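Local coordinates for avidin (PDB 4U46), which probably binds small molecules such as sterols, being an engineered variant of the biotin-binding protein of chicken that forms a four-chain assembly of beta barrels, at residues Gly35-Thr40 against Phe68-Asn73; Phe88-Arg91 against Glu95-Lys98. One frame throughout, in Å; residues are numbered along the deposited sequence.

Interaction 1 (35-40 against 68-73) lies in the core, its centre about 5 Å from the centre of the chain; interaction 2 (88-91 against 95-98) sits about 15 Å out, where a hairpin nears its turn. The chemistry changes accordingly. The first buries 107 Å² between side chains of strands that are not neighbours in the sheet, with no hydrogen bond between them. The second buries 279 Å² and rests on a pair of backbone bonds between adjacent strands. Both belong to one barrel, where strands 67-73 and 80-89 run next to each other, and they meet directly: Phe68 CE2 packs 4.2 Å from Leu97 CD2.

Interaction 1. Residues Gly35-Thr40 against Phe68-Asn73; sequences GTYIAT and FGFTVN. Unlike the reference sequence in segment 35-40: Ala39 (reference Thr), Thr40 (reference Ala).
Tyr37 meets both methyls of Val72, one through CB and the other through ring atom CD2, which approaches obliquely. The methylene CB stands 4.0 Å from CG1 of Val72, while ring atom CD2 is equally close, 4.0 Å, to CG2 of the same valine. Both branches of the valine are therefore engaged, and the two side chains cross at about a right angle. With CG turned anti to the backbone N (chi1 -155°), the tyrosine carries its ring past CG2 and on to Phe70, whose CE1 lies 4.4 Å from Tyr37 CD2. Val72 CG2 also lies in the plane of the Phe70 ring, at its edge, and so is shared by the two aromatic residues. No hydrogen bond links the segments, as expected from their order: strand 48-57 stands between 32-40 and 67-73 in the antiparallel avidin barrel. Tyr37 CA and Val72 CA are nonetheless 7.2 Å apart, consistent with strong curvature of the sheet here. All three side chains are buried. Phe83, on strand 80-89, extends the cluster by stacking on Phe70 and meeting the Tyr37 ring. The polar end of the tyrosine is satisfied separately, its OH hydrogen-bonding His20 ND1.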
loop_
_atom_site.group_PDB
_atom_site.type_symbol
_atom_site.label_atom_id
_atom_site.label_comp_id
_atom_site.label_asym_id
_atom_site.label_seq_id
_atom_site.Cartn_x
_atom_site.Cartn_y
_atom_site.Cartn_z
ATOM N N GLY A 35 -18.312 3.265 15.994
ATOM C CA GLY A 35 -17.903 2.299 16.978
ATOM C C GLY A 35 -16.702 2.784 17.718
ATOM O O GLY A 35 -16.403 3.987 17.716
ATOM N N THR A 36 -16.001 1.838 18.321
ATOM C CA THR A 36 -14.849 2.127 19.129
ATOM C C THR A 36 -13.768 1.114 18.874
ATOM O O THR A 36 -14.029 -0.086 18.754
ATOM C CB THR A 36 -15.239 2.163 20.628
ATOM O OG1 THR A 36 -16.288 3.131 20.802
ATOM C CG2 THR A 36 -14.055 2.615 21.491
ATOM N N TYR A 37 -12.560 1.616 18.709
ATOM C CA TYR A 37 -11.385 0.795 18.518
ATOM C C TYR A 37 -10.564 0.780 19.827
ATOM O O TYR A 37 -10.218 1.813 20.352
ATOM C CB TYR A 37 -10.535 1.358 17.382
ATOM C CG TYR A 37 -9.652 0.312 16.713
ATOM C CD1 TYR A 37 -8.444 -0.078 17.262
ATOM C CD2 TYR A 37 -10.049 -0.288 15.518
ATOM C CE1 TYR A 37 -7.629 -1.018 16.632
ATOM C CE2 TYR A 37 -9.255 -1.229 14.903
ATOM C CZ TYR A 37 -8.064 -1.605 15.465
ATOM O OH TYR A 37 -7.307 -2.537 14.798
ATOM N N ILE A 38 -10.288 -0.407 20.340
ATOM C CA ILE A 38 -9.606 -0.572 21.605
ATOM C C ILE A 38 -8.332 -1.332 21.371
ATOM O O ILE A 38 -8.355 -2.448 20.843
ATOM C CB ILE A 38 -10.527 -1.338 22.594
ATOM C CG1 ILE A 38 -11.782 -0.514 22.893
ATOM C CG2 ILE A 38 -9.801 -1.683 23.891
ATOM C CD1 ILE A 38 -12.991 -0.921 22.083
ATOM N N ALA A 39 -7.210 -0.729 21.760
ATOM C CA ALA A 39 -5.891 -1.328 21.571
ATOM C C ALA A 39 -5.023 -1.180 22.825
ATOM O O ALA A 39 -5.267 -0.295 23.681
ATOM C CB ALA A 39 -5.191 -0.667 20.396
ATOM N N THR A 40 -4.005 -2.039 22.928
ATOM C CA THR A 40 -2.986 -1.911 23.992
ATOM C C THR A 40 -1.914 -0.989 23.485
ATOM O O THR A 40 -1.501 -1.111 22.338
ATOM C CB THR A 40 -2.250 -3.230 24.313
ATOM O OG1 THR A 40 -1.396 -3.587 23.211
ATOM C CG2 THR A 40 -3.218 -4.364 24.619
ATOM N N PHE A 68 -16.450 -2.538 3.008
ATOM C CA PHE A 68 -16.594 -1.441 3.947
ATOM C C PHE A 68 -15.300 -0.678 4.100
ATOM O O PHE A 68 -14.205 -1.117 3.651
ATOM C CB PHE A 68 -17.031 -1.970 5.290
ATOM C CG PHE A 68 -16.027 -2.885 5.895
ATOM C CD1 PHE A 68 -14.994 -2.382 6.683
ATOM C CD2 PHE A 68 -16.097 -4.243 5.672
ATOM C CE1 PHE A 68 -14.023 -3.229 7.202
ATOM C CE2 PHE A 68 -15.154 -5.095 6.235
ATOM C CZ PHE A 68 -14.109 -4.582 6.974
ATOM N N GLY A 69 -15.446 0.519 4.678
ATOM C CA GLY A 69 -14.308 1.311 5.131
ATOM C C GLY A 69 -14.606 2.063 6.432
ATOM O O GLY A 69 -15.747 2.315 6.745
ATOM N N PHE A 70 -13.575 2.376 7.217
ATOM C CA PHE A 70 -13.719 3.267 8.328
ATOM C C PHE A 70 -12.399 3.974 8.648
ATOM O O PHE A 70 -11.298 3.554 8.252
ATOM C CB PHE A 70 -14.317 2.575 9.585
ATOM C CG PHE A 70 -13.511 1.357 10.112
ATOM C CD1 PHE A 70 -12.475 1.522 11.042
ATOM C CD2 PHE A 70 -13.866 0.070 9.743
ATOM C CE1 PHE A 70 -11.758 0.407 11.532
ATOM C CE2 PHE A 70 -13.205 -1.039 10.286
ATOM C CZ PHE A 70 -12.151 -0.854 11.173
ATOM N N THR A 71 -12.543 5.046 9.403
ATOM C CA THR A 71 -11.485 5.906 9.862
ATOM C C THR A 71 -11.498 5.853 11.402
ATOM O O THR A 71 -12.577 5.976 12.059
ATOM C CB THR A 71 -11.761 7.380 9.450
ATOM O OG1 THR A 71 -11.916 7.499 8.048
ATOM C CG2 THR A 71 -10.614 8.293 9.871
ATOM N N VAL A 72 -10.321 5.570 11.970
ATOM C CA VAL A 72 -10.096 5.630 13.400
ATOM C C VAL A 72 -9.401 6.968 13.701
ATOM O O VAL A 72 -8.298 7.262 13.199
ATOM C CB VAL A 72 -9.222 4.496 13.929
ATOM C CG1 VAL A 72 -9.133 4.590 15.453
ATOM C CG2 VAL A 72 -9.753 3.135 13.515
ATOM N N ASN A 73 -10.050 7.780 14.492
ATOM C CA ASN A 73 -9.536 9.109 14.813
ATOM C C ASN A 73 -8.870 9.008 16.207
ATOM O O ASN A 73 -9.531 9.113 17.243
ATOM C CB ASN A 73 -10.657 10.135 14.753
ATOM C CG ASN A 73 -10.155 11.566 14.895
ATOM O OD1 ASN A 73 -8.952 11.846 14.894
ATOM N ND2 ASN A 73 -11.086 12.472 15.048
#

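Interaction 2. Residues Phe88-Arg91 against Glu95-Lys98; sequences FIDR and EVLK
Phe88 and Lys98 both set CG anti to their own carbonyl carbons (chi1 -73° and -56°), and these torsions bring the phenylalanine ring against the start of the lysine chain. Lys98 CG comes in at the ring edge, near its plane, 3.6 Å from Phe88 CD2, and the lysine chain runs roughly perpendicular to the phenylalanine side chain. Beyond CG the lysine bends repeatedly, and its NZ forms a salt bridge with Asp113 of the second subunit, against which Phe88 also packs. Directly across from Phe88, Val96 touches it through CG1, 3.9 Å from Phe88 CB.

The backbone evidence is an antiparallel hydrogen-bonded pair, Phe88 with Val96. Phe88 N reaches Val96 O at 2.9 Å, and Val96 N returns to Phe88 O at 2.8 Å, both bonds being nearly straight. Phe88 O has a further contact, a CA-H...O approach from Glu95 CA at 3.2 Å. Ile89 and Glu95 form the next, non-hydrogen-bonded pair on the other face, lying side by side with Ile89 CD1 3.7 Å from Glu95 CG. Both touch Cys8, which is disulfide-bonded to Cys87, and the Glu95 carboxylate is held by Arg126 and Ser9 N. Toward the turn, Asp90 OD1 accepts Arg91 N at 2.7 Å from the anti side, 31° out of the carboxylate plane. This is the turn-proximal end of an antiparallel beta hairpin, strands 80-89 and 95-104, within the avidin barrel.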
loop_
_atom_site.group_PDB
_atom_site.type_symbol
_atom_site.label_atom_id
_atom_site.label_comp_id
_atom_site.label_asym_id
_atom_site.label_seq_id
_atom_site.Cartn_x
_atom_site.Cartn_y
_atom_site.Cartn_z
ATOM N N PHE A 88 -16.604 -11.417 5.079
ATOM C CA PHE A 88 -16.795 -12.714 4.454
ATOM C C PHE A 88 -17.462 -13.702 5.400
ATOM O O PHE A 88 -17.283 -13.602 6.628
ATOM C CB PHE A 88 -15.470 -13.330 4.061
ATOM C CG PHE A 88 -14.810 -12.690 2.887
ATOM C CD1 PHE A 88 -15.298 -12.890 1.603
ATOM C CD2 PHE A 88 -13.667 -11.926 3.050
ATOM C CE1 PHE A 88 -14.696 -12.298 0.511
ATOM C CE2 PHE A 88 -13.058 -11.309 1.957
ATOM C CZ PHE A 88 -13.563 -11.519 0.686
ATOM N N ILE A 89 -18.262 -14.608 4.829
ATOM C CA ILE A 89 -18.579 -15.898 5.478
ATOM C C ILE A 89 -17.521 -16.907 5.025
ATOM O O ILE A 89 -17.381 -17.162 3.859
ATOM C CB ILE A 89 -19.990 -16.404 5.065
ATOM C CG1 ILE A 89 -21.049 -15.323 5.265
ATOM C CG2 ILE A 89 -20.348 -17.687 5.815
ATOM C CD1 ILE A 89 -21.121 -14.800 6.656
ATOM N N ASP A 90 -16.725 -17.420 5.937
ATOM C CA ASP A 90 -15.631 -18.323 5.591
ATOM C C ASP A 90 -16.201 -19.701 5.304
ATOM O O ASP A 90 -17.384 -19.950 5.547
ATOM C CB ASP A 90 -14.678 -18.425 6.762
ATOM C CG ASP A 90 -13.256 -18.827 6.370
ATOM O OD1 ASP A 90 -12.959 -19.347 5.249
ATOM O OD2 ASP A 90 -12.417 -18.622 7.266
ATOM N N ARG A 91 -15.340 -20.604 4.856
ATOM C CA ARG A 91 -15.776 -21.951 4.476
ATOM C C ARG A 91 -16.409 -22.702 5.689
ATOM O O ARG A 91 -17.289 -23.528 5.535
ATOM C CB ARG A 91 -14.629 -22.691 3.737
ATOM C CG ARG A 91 -14.331 -24.084 4.239
ATOM C CD ARG A 91 -13.984 -25.121 3.153
ATOM N NE ARG A 91 -15.119 -26.021 2.854
ATOM C CZ ARG A 91 -15.210 -26.768 1.757
ATOM N NH1 ARG A 91 -14.243 -26.744 0.847
ATOM N NH2 ARG A 91 -16.278 -27.526 1.553
ATOM N N GLU A 95 -18.036 -15.662 10.334
ATOM C CA GLU A 95 -17.788 -14.338 9.738
ATOM C C GLU A 95 -16.351 -13.923 9.986
ATOM O O GLU A 95 -15.861 -14.043 11.085
ATOM C CB GLU A 95 -18.711 -13.281 10.357
ATOM C CG GLU A 95 -20.177 -13.441 10.012
ATOM C CD GLU A 95 -21.050 -12.677 10.982
ATOM O OE1 GLU A 95 -21.076 -13.092 12.166
ATOM O OE2 GLU A 95 -21.670 -11.662 10.587
ATOM N N VAL A 96 -15.685 -13.402 8.966
ATOM C CA VAL A 96 -14.363 -12.869 9.105
ATOM C C VAL A 96 -14.202 -11.539 8.321
ATOM O O VAL A 96 -14.672 -11.411 7.184
ATOM C CB VAL A 96 -13.314 -13.896 8.646
ATOM C CG1 VAL A 96 -13.537 -14.318 7.247
ATOM C CG2 VAL A 96 -11.930 -13.339 8.760
ATOM N N LEU A 97 -13.629 -10.543 8.976
ATOM C CA LEU A 97 -13.266 -9.293 8.303
ATOM C C LEU A 97 -11.828 -9.353 7.841
ATOM O O LEU A 97 -10.904 -9.451 8.648
ATOM C CB LEU A 97 -13.488 -8.110 9.225
ATOM C CG LEU A 97 -14.790 -8.009 10.016
ATOM C CD1 LEU A 97 -14.783 -6.655 10.731
ATOM C CD2 LEU A 97 -15.940 -8.095 9.054
ATOM N N LYS A 98 -11.629 -9.343 6.524
ATOM C CA LYS A 98 -10.316 -9.247 5.950
ATOM C C LYS A 98 -10.121 -7.779 5.591
ATOM O O LYS A 98 -10.930 -7.263 4.807
ATOM C CB LYS A 98 -10.214 -10.073 4.668
ATOM C CG LYS A 98 -10.576 -11.543 4.850
ATOM C CD LYS A 98 -9.498 -12.336 5.525
ATOM C CE LYS A 98 -8.733 -13.234 4.565
ATOM N NZ LYS A 98 -7.576 -12.518 3.954
#